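Local coordinates for protein peptide from Structure-specific endonuclease subunit SLX4 (Saccharomyces cerevisiae, PDB 6J0Y) that probably binds the scaffold protein Rtt107 through an Rtt107-interacting motif, linking the SLX4 endonuclease subunit to it, at residues K20-P23 against K24-K27. Residues are numbered along the deposited sequence; the frame is centred on the assembly and turned at random.
Sequences KLNP and KLVK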
loop_
_atom_site.group_PDB
_atom_site.type_symbol
_atom_site.label_atom_id
_atom_site.label_comp_id
_atom_site.label_asym_id
_atom_site.label_seq_id
_atom_site.Cartn_x
_atom_site.Cartn_y
_atom_site.Cartn_z
ATOM N N LYS B 20 -0.627 -2.282 32.972
ATOM C CA LYS B 20 -1.359 -3.532 33.121
ATOM C C LYS B 20 -0.945 -4.597 32.111
ATOM O O LYS B 20 -1.478 -5.710 32.150
ATOM C CB LYS B 20 -2.864 -3.279 32.995
ATOM C CG LYS B 20 -3.396 -2.189 33.907
ATOM C CD LYS B 20 -4.823 -1.829 33.523
ATOM C CE LYS B 20 -5.357 -0.664 34.336
ATOM N NZ LYS B 20 -6.745 -0.319 33.921
ATOM N N LEU B 21 -0.021 -4.287 31.208
ATOM C CA LEU B 21 0.367 -5.246 30.184
ATOM C C LEU B 21 1.045 -6.433 30.858
ATOM O O LEU B 21 1.690 -6.283 31.901
ATOM C CB LEU B 21 1.226 -4.562 29.124
ATOM C CG LEU B 21 1.747 -5.441 27.991
ATOM C CD1 LEU B 21 0.597 -5.871 27.089
ATOM C CD2 LEU B 21 2.803 -4.705 27.205
ATOM N N ASN B 22 0.884 -7.624 30.248
ATOM C CA ASN B 22 1.488 -8.894 30.657
ATOM C C ASN B 22 2.929 -8.604 31.060
ATOM O O ASN B 22 3.732 -8.169 30.225
ATOM C CB ASN B 22 1.397 -9.884 29.494
ATOM C CG ASN B 22 1.933 -11.263 29.838
ATOM O OD1 ASN B 22 2.577 -11.464 30.869
ATOM N ND2 ASN B 22 1.676 -12.223 28.958
ATOM N N PRO B 23 3.292 -8.820 32.329
ATOM C CA PRO B 23 4.658 -8.500 32.771
ATOM C C PRO B 23 5.675 -9.489 32.226
ATOM O O PRO B 23 6.877 -9.213 32.303
ATOM C CB PRO B 23 4.573 -8.578 34.303
ATOM C CG PRO B 23 3.356 -9.382 34.582
ATOM C CD PRO B 23 2.390 -9.060 33.481
ATOM N N LYS B 24 5.243 -10.623 31.675
ATOM C CA LYS B 24 6.178 -11.599 31.132
ATOM C C LYS B 24 6.676 -11.233 29.738
ATOM O O LYS B 24 7.645 -11.837 29.268
ATOM C CB LYS B 24 5.527 -12.986 31.131
ATOM C CG LYS B 24 5.420 -13.579 32.534
ATOM C CD LYS B 24 4.470 -14.763 32.622
ATOM C CE LYS B 24 4.425 -15.298 34.054
ATOM N NZ LYS B 24 3.370 -16.331 34.275
ATOM N N LEU B 25 6.051 -10.263 29.076
ATOM C CA LEU B 25 6.574 -9.735 27.824
ATOM C C LEU B 25 7.728 -8.775 28.101
ATOM O O LEU B 25 7.669 -7.965 29.030
ATOM C CB LEU B 25 5.468 -9.014 27.046
ATOM C CG LEU B 25 4.285 -9.860 26.557
ATOM C CD1 LEU B 25 3.170 -8.976 25.996
ATOM C CD2 LEU B 25 4.727 -10.864 25.507
ATOM N N VAL B 26 8.774 -8.863 27.286
ATOM C CA VAL B 26 9.936 -7.984 27.407
ATOM C C VAL B 26 9.713 -6.761 26.526
ATOM O O VAL B 26 9.566 -6.884 25.304
ATOM C CB VAL B 26 11.230 -8.718 27.017
ATOM C CG1 VAL B 26 12.410 -7.758 27.014
ATOM C CG2 VAL B 26 11.484 -9.877 27.962
ATOM N N LYS B 27 9.667 -5.578 27.146
ATOM C CA LYS B 27 9.521 -4.317 26.429
ATOM C C LYS B 27 10.902 -3.756 26.115
ATOM O O LYS B 27 11.668 -3.445 27.033
ATOM C CB LYS B 27 8.732 -3.304 27.256
ATOM C CG LYS B 27 7.330 -3.736 27.645
ATOM C CD LYS B 27 6.844 -2.930 28.847
ATOM C CE LYS B 27 5.361 -3.146 29.113
ATOM N NZ LYS B 27 4.935 -2.634 30.450
HETATM O O HOH W 1 5.572 -6.237 29.728
#
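L21 sends its two methyl branches to different partners. CD1 meets CD1 of L25 at 4.2 Å, the two side chains lying nearly perpendicular, while CD2 lies 3.6 Å from CE of K27, whose extended chain runs antiparallel to the L21 side chain. That course carries NZ of K27 on to a weak hydrogen bond with the carbonyl of V18. Both leucines also rest on I54 of strand 49-55, and both pack against the chain of another protein.

N22 makes contacts with both its side chain and its backbone carbonyl. Its CG stands anti to the backbone N (chi1 -177°), which folds the amide forward over the turn, and OD1 accepts the backbone N of K24 at 2.9 Å. The N-H reaches OD1 from over the face of the amide, tilted 45° from its plane, rather than along a lone pair, and CB of K24 follows to 3.3 Å from the same OD1. ND2, at the other end of this amide, binds the backbone of the other protein. A leucine in its place would probably leave the K24 N-H without this acceptor and the neighbouring chain without its donor. The backbone O of N22 has two partners: the N of L25 in a weak bond of 3.3 Å, and a water at 2.7 Å that also donates to O of L25, linking the first and last residues of the turn.

P23 takes the second position of the turn, where the phi its ring allows (-73°) suits a type I turn. An Asx turn thus sits on a type I beta turn from N22 to L25, the Asx-Pro turn, here reversing the chain between helix 15-18 and strand 27-32.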